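Local coordinates for uncharacterized protein (Bacteroides eggerthii DSM 20697, PDB 4ECO) that is of unknown function but is built of leucine-rich repeats, a fold that commonly serves, and here probably serves, protein binding, at residues 390-395 with 407-412; 438-443 with 447-452. All coordinates share one frame; numbering follows the deposited sequence.

Contact 1: residues 390-395 with 407-412; sequences KYIPNI and IDFSYN
The F409 ring is met on one face by I392, whose methyl CG2 lies 4.0 Å from F409 CZ, while the P393 ring arrives obliquely at the same end, with P393 CD 3.5 Å from F409 CE1. This is part of the hydrophobic core of a leucine-rich repeat solenoid: F409 follows directly on strand 404-408 and holds an inward-pointing hydrophobic place of the repeat, and the loop through 390-395 closes over it. A chi1 of -67° sets F409 CG anti to its carbonyl carbon and carries the ring toward that loop. The side chains of I392 and F409 cross at about a right angle, whereas P393 and F409 approach from opposite directions. The F409 ring also meets the ring of F384, their planes only about 10° apart. With an alanine in place of F409, the methyl of I392 and the ring of P393 would probably lose their aromatic support, opening a gap in the core. Beyond the ring, the turn is fixed by polar side chains. D408 OD1 accepts from S410 N, which makes an Asx turn, and also from S410 OG; N412 ND2 gives F409 O a nearly straight bond of 2.9 Å (175°) from above the carbonyl plane.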
loop_
_atom_site.group_PDB
_atom_site.type_symbol
_atom_site.label_atom_id
_atom_site.label_comp_id
_atom_site.label_asym_id
_atom_site.label_seq_id
_atom_site.Cartn_x
_atom_site.Cartn_y
_atom_site.Cartn_z
ATOM N N LYS A 390 3.135 -11.933 -17.592
ATOM C CA LYS A 390 2.693 -13.144 -18.289
ATOM C C LYS A 390 2.802 -14.355 -17.375
ATOM O O LYS A 390 2.107 -15.356 -17.593
ATOM C CB LYS A 390 3.475 -13.415 -19.612
ATOM C CG LYS A 390 3.693 -12.244 -20.576
ATOM C CD LYS A 390 2.427 -11.491 -20.964
ATOM C CE LYS A 390 2.802 -10.138 -21.534
ATOM N NZ LYS A 390 1.653 -9.198 -21.519
ATOM N N TYR A 391 3.710 -14.292 -16.387
ATOM C CA TYR A 391 3.973 -15.431 -15.504
ATOM C C TYR A 391 4.174 -15.016 -14.057
ATOM O O TYR A 391 4.483 -13.845 -13.796
ATOM C CB TYR A 391 5.262 -16.166 -15.979
ATOM C CG TYR A 391 5.362 -16.470 -17.460
ATOM C CD1 TYR A 391 4.601 -17.487 -18.041
ATOM C CD2 TYR A 391 6.272 -15.801 -18.265
ATOM C CE1 TYR A 391 4.734 -17.810 -19.399
ATOM C CE2 TYR A 391 6.405 -16.103 -19.625
ATOM C CZ TYR A 391 5.638 -17.111 -20.189
ATOM O OH TYR A 391 5.790 -17.397 -21.530
ATOM N N ILE A 392 4.061 -15.985 -13.114
ATOM C CA ILE A 392 4.350 -15.740 -11.696
ATOM C C ILE A 392 5.882 -15.784 -11.559
ATOM O O ILE A 392 6.496 -16.779 -11.976
ATOM C CB ILE A 392 3.617 -16.732 -10.756
ATOM C CG1 ILE A 392 2.078 -16.619 -10.907
ATOM C CG2 ILE A 392 4.070 -16.528 -9.294
ATOM C CD1 ILE A 392 1.269 -17.866 -10.393
ATOM N N PRO A 393 6.527 -14.707 -11.052
ATOM C CA PRO A 393 8.007 -14.678 -11.024
ATOM C C PRO A 393 8.633 -15.615 -9.984
ATOM O O PRO A 393 8.277 -15.580 -8.803
ATOM C CB PRO A 393 8.333 -13.209 -10.699
ATOM C CG PRO A 393 7.123 -12.704 -9.978
ATOM C CD PRO A 393 5.953 -13.429 -10.580
ATOM N N ASN A 394 9.593 -16.440 -10.431
ATOM C CA ASN A 394 10.291 -17.390 -9.562
ATOM C C ASN A 394 11.393 -16.669 -8.737
ATOM O O ASN A 394 12.586 -16.901 -8.954
ATOM C CB ASN A 394 10.878 -18.542 -10.393
ATOM C CG ASN A 394 11.250 -19.751 -9.580
ATOM O OD1 ASN A 394 10.855 -19.905 -8.413
ATOM N ND2 ASN A 394 11.986 -20.666 -10.193
ATOM N N ILE A 395 10.978 -15.811 -7.788
ATOM C CA ILE A 395 11.882 -15.018 -6.946
ATOM C C ILE A 395 11.626 -15.299 -5.440
ATOM O O ILE A 395 12.123 -14.570 -4.557
ATOM C CB ILE A 395 11.780 -13.481 -7.265
ATOM C CG1 ILE A 395 10.372 -12.893 -6.974
ATOM C CG2 ILE A 395 12.270 -13.153 -8.704
ATOM C CD1 ILE A 395 10.345 -11.369 -6.926
ATOM N N ILE A 407 0.306 -12.185 -1.160
ATOM C CA ILE A 407 0.960 -11.612 -2.334
ATOM C C ILE A 407 -0.121 -11.340 -3.389
ATOM O O ILE A 407 -1.017 -12.162 -3.603
ATOM C CB ILE A 407 2.118 -12.503 -2.832
ATOM C CG1 ILE A 407 3.002 -11.769 -3.836
ATOM C CG2 ILE A 407 1.665 -13.900 -3.320
ATOM C CD1 ILE A 407 4.389 -12.242 -3.807
ATOM N N ASP A 408 -0.099 -10.137 -3.969
ATOM C CA ASP A 408 -1.128 -9.750 -4.925
ATOM C C ASP A 408 -0.580 -9.764 -6.327
ATOM O O ASP A 408 0.317 -8.970 -6.659
ATOM C CB ASP A 408 -1.693 -8.368 -4.574
ATOM C CG ASP A 408 -3.056 -8.038 -5.173
ATOM O OD1 ASP A 408 -3.434 -8.660 -6.195
ATOM O OD2 ASP A 408 -3.727 -7.130 -4.646
ATOM N N PHE A 409 -1.105 -10.696 -7.149
ATOM C CA PHE A 409 -0.780 -10.806 -8.578
ATOM C C PHE A 409 -2.034 -10.540 -9.438
ATOM O O PHE A 409 -2.014 -10.798 -10.648
ATOM C CB PHE A 409 -0.179 -12.171 -8.928
ATOM C CG PHE A 409 1.174 -12.464 -8.352
ATOM C CD1 PHE A 409 2.317 -11.901 -8.902
ATOM C CD2 PHE A 409 1.319 -13.378 -7.317
ATOM C CE1 PHE A 409 3.579 -12.192 -8.380
ATOM C CE2 PHE A 409 2.580 -13.669 -6.793
ATOM C CZ PHE A 409 3.704 -13.067 -7.322
ATOM N N SER A 410 -3.119 -10.000 -8.815
ATOM C CA SER A 410 -4.386 -9.737 -9.515
ATOM C C SER A 410 -4.228 -8.677 -10.639
ATOM O O SER A 410 -3.331 -7.829 -10.593
ATOM C CB SER A 410 -5.500 -9.331 -8.548
ATOM O OG SER A 410 -5.410 -8.014 -8.038
ATOM N N TYR A 411 -5.092 -8.777 -11.663
ATOM C CA TYR A 411 -5.127 -7.891 -12.807
ATOM C C TYR A 411 -3.813 -7.900 -13.532
ATOM O O TYR A 411 -3.109 -6.898 -13.588
ATOM C CB TYR A 411 -5.494 -6.486 -12.397
ATOM C CG TYR A 411 -6.966 -6.284 -12.176
ATOM C CD1 TYR A 411 -7.813 -5.980 -13.241
ATOM C CD2 TYR A 411 -7.511 -6.319 -10.889
ATOM C CE1 TYR A 411 -9.172 -5.744 -13.036
ATOM C CE2 TYR A 411 -8.861 -6.046 -10.667
ATOM C CZ TYR A 411 -9.688 -5.767 -11.746
ATOM O OH TYR A 411 -11.012 -5.478 -11.557
ATOM N N ASN A 412 -3.476 -9.062 -14.066
ATOM C CA ASN A 412 -2.287 -9.296 -14.873
ATOM C C ASN A 412 -2.714 -10.129 -16.072
ATOM O O ASN A 412 -3.910 -10.177 -16.390
ATOM C CB ASN A 412 -1.154 -9.942 -14.050
ATOM C CG ASN A 412 -0.259 -8.940 -13.351
ATOM O OD1 ASN A 412 0.424 -8.137 -13.989
ATOM N ND2 ASN A 412 -0.237 -8.963 -12.024
#

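Contact 2: residues 438-443 with 447-452; sequences INLSNN and KFPKEL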
loop_
_atom_site.group_PDB
_atom_site.type_symbol
_atom_site.label_atom_id
_atom_site.label_comp_id
_atom_site.label_asym_id
_atom_site.label_seq_id
_atom_site.Cartn_x
_atom_site.Cartn_y
_atom_site.Cartn_z
ATOM N N ILE A 438 -2.529 -16.091 -1.761
ATOM C CA ILE A 438 -2.116 -15.666 -3.096
ATOM C C ILE A 438 -3.366 -15.158 -3.829
ATOM O O ILE A 438 -4.415 -15.803 -3.840
ATOM C CB ILE A 438 -1.300 -16.743 -3.911
ATOM C CG1 ILE A 438 -0.747 -16.152 -5.220
ATOM C CG2 ILE A 438 -2.052 -18.042 -4.132
ATOM C CD1 ILE A 438 0.416 -16.845 -5.782
ATOM N N ASN A 439 -3.256 -13.954 -4.371
ATOM C CA ASN A 439 -4.347 -13.340 -5.108
ATOM C C ASN A 439 -3.990 -13.382 -6.569
ATOM O O ASN A 439 -3.152 -12.603 -7.024
ATOM C CB ASN A 439 -4.626 -11.913 -4.619
ATOM C CG ASN A 439 -5.859 -11.287 -5.240
ATOM O OD1 ASN A 439 -6.404 -11.735 -6.259
ATOM N ND2 ASN A 439 -6.323 -10.215 -4.634
ATOM N N LEU A 440 -4.588 -14.324 -7.285
ATOM C CA LEU A 440 -4.385 -14.501 -8.721
ATOM C C LEU A 440 -5.678 -14.164 -9.499
ATOM O O LEU A 440 -5.827 -14.591 -10.650
ATOM C CB LEU A 440 -3.921 -15.931 -9.019
ATOM C CG LEU A 440 -2.477 -16.245 -8.672
ATOM C CD1 LEU A 440 -2.263 -17.731 -8.622
ATOM C CD2 LEU A 440 -1.538 -15.595 -9.656
ATOM N N SER A 441 -6.605 -13.389 -8.873
ATOM C CA SER A 441 -7.873 -12.998 -9.513
ATOM C C SER A 441 -7.615 -12.062 -10.716
ATOM O O SER A 441 -6.553 -11.453 -10.801
ATOM C CB SER A 441 -8.839 -12.349 -8.510
ATOM O OG SER A 441 -8.302 -11.201 -7.875
ATOM N N ASN A 442 -8.564 -11.983 -11.652
ATOM C CA ASN A 442 -8.493 -11.179 -12.887
ATOM C C ASN A 442 -7.177 -11.412 -13.657
ATOM O O ASN A 442 -6.353 -10.510 -13.805
ATOM C CB ASN A 442 -8.703 -9.688 -12.622
ATOM C CG ASN A 442 -10.149 -9.329 -12.547
ATOM O OD1 ASN A 442 -10.853 -9.345 -13.566
ATOM N ND2 ASN A 442 -10.628 -9.033 -11.328
ATOM N N ASN A 443 -7.012 -12.629 -14.167
ATOM C CA ASN A 443 -5.869 -13.020 -14.994
ATOM C C ASN A 443 -6.392 -13.847 -16.183
ATOM O O ASN A 443 -7.581 -13.757 -16.513
ATOM C CB ASN A 443 -4.825 -13.790 -14.157
ATOM C CG ASN A 443 -3.765 -12.915 -13.560
ATOM O OD1 ASN A 443 -2.858 -12.472 -14.243
ATOM N ND2 ASN A 443 -3.826 -12.671 -12.269
ATOM N N LYS A 447 -5.215 -23.280 -16.821
ATOM C CA LYS A 447 -4.665 -24.484 -16.216
ATOM C C LYS A 447 -4.406 -24.193 -14.774
ATOM O O LYS A 447 -3.822 -23.156 -14.470
ATOM C CB LYS A 447 -3.372 -24.924 -16.946
ATOM C CG LYS A 447 -3.561 -25.345 -18.399
ATOM C CD LYS A 447 -4.451 -26.584 -18.555
ATOM C CE LYS A 447 -4.644 -26.925 -20.004
ATOM N NZ LYS A 447 -5.455 -28.151 -20.163
ATOM N N PHE A 448 -4.851 -25.074 -13.869
ATOM C CA PHE A 448 -4.691 -24.870 -12.426
ATOM C C PHE A 448 -3.214 -24.776 -12.043
ATOM O O PHE A 448 -2.433 -25.631 -12.459
ATOM C CB PHE A 448 -5.374 -25.979 -11.634
ATOM C CG PHE A 448 -5.414 -25.727 -10.140
ATOM C CD1 PHE A 448 -6.381 -24.904 -9.582
ATOM C CD2 PHE A 448 -4.497 -26.330 -9.293
ATOM C CE1 PHE A 448 -6.417 -24.678 -8.210
ATOM C CE2 PHE A 448 -4.528 -26.093 -7.923
ATOM C CZ PHE A 448 -5.484 -25.269 -7.392
ATOM N N PRO A 449 -2.821 -23.756 -11.243
ATOM C CA PRO A 449 -1.387 -23.614 -10.877
ATOM C C PRO A 449 -0.928 -24.629 -9.798
ATOM O O PRO A 449 -0.612 -24.267 -8.660
ATOM C CB PRO A 449 -1.292 -22.162 -10.378
ATOM C CG PRO A 449 -2.677 -21.840 -9.878
ATOM C CD PRO A 449 -3.650 -22.667 -10.681
ATOM N N LYS A 450 -0.832 -25.910 -10.204
ATOM C CA LYS A 450 -0.456 -27.067 -9.382
ATOM C C LYS A 450 0.921 -26.885 -8.742
ATOM O O LYS A 450 1.122 -27.311 -7.603
ATOM C CB LYS A 450 -0.467 -28.362 -10.239
ATOM C CG LYS A 450 -0.069 -29.630 -9.467
ATOM C CD LYS A 450 -0.193 -30.943 -10.255
ATOM C CE LYS A 450 0.397 -32.099 -9.481
ATOM N NZ LYS A 450 -0.001 -33.417 -10.034
ATOM N N GLU A 451 1.858 -26.264 -9.472
ATOM C CA GLU A 451 3.234 -26.053 -9.030
ATOM C C GLU A 451 3.312 -25.214 -7.727
ATOM O O GLU A 451 4.332 -25.247 -7.055
ATOM C CB GLU A 451 4.067 -25.406 -10.140
ATOM C CG GLU A 451 4.188 -26.249 -11.402
ATOM C CD GLU A 451 3.113 -26.126 -12.472
ATOM O OE1 GLU A 451 2.103 -25.408 -12.267
ATOM O OE2 GLU A 451 3.308 -26.746 -13.544
ATOM N N LEU A 452 2.237 -24.522 -7.336
ATOM C CA LEU A 452 2.223 -23.784 -6.074
ATOM C C LEU A 452 2.160 -24.752 -4.919
ATOM O O LEU A 452 2.811 -24.558 -3.894
ATOM C CB LEU A 452 1.018 -22.818 -6.014
ATOM C CG LEU A 452 1.103 -21.520 -6.813
ATOM C CD1 LEU A 452 -0.242 -20.832 -6.829
ATOM C CD2 LEU A 452 2.149 -20.577 -6.226
#
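L452 ends in a fork, and its two methyls form the shallow seat into which I438 fits. I438 CD1 rests against both prongs, 4.1 Å from L452 CD2 and 4.2 Å from L452 CD1, so the two side chains meet tip to tip. A second bump fits in beside it: L440 CD1 lies 4.1 Å from L452 CD1 and, on the flank formed by the proline ring, 4.3 Å from P449 CG. L452 CD1 is thus shared between I438 and L440, while L440 CD1 is shared between the leucine and the proline. The backbones stand well apart, with I438 CA and L452 CA 9.7 Å from each other, and it is the length of the side chains that spans the interval. For I438 this comes from an extended chain, CG1 anti to the backbone N (chi1 -172°), which sends CD1 out to the fork.

Each wall of the contact is shaped by its own turn. N439, facing the other way from its two apolar neighbours, takes S441 N on OD1, in its carbonyl plane, and so forms an Asx turn that turns the chain around L440. Opposite, P449 is the centre of an inverse gamma turn, and L452 N bonds back to P449 O at 3.2 Å as the chain enters helix 451-454. The contact exemplifies how a leucine-rich repeat solenoid fills its interior: inward aliphatic residues of a short strand and the turn after it meet those of the returning segment of the same coil.

Followed from the N terminus, the chain leaves strand 381-383, passes through 390-395 and returns on strand 404-408, where contact 1 closes the loop. It then runs on to strand 435-439, and contact 2 joins that strand and the turn after it to the segment leading into helix 451-454, bridging a much shorter loop. The contacts are therefore in series, neither nested nor crossed, with centres about 9 Å apart. Strands 404-408 and 435-439 are parallel neighbours, probably linked by hydrogen bonds from F409 N to N439 O and from N439 N to I407 O. Past the strands, N443 ND2 also reaches F409 O, continuing an asparagine ladder from N412. These bonds tie the two neighbouring coils of the leucine-rich repeat together.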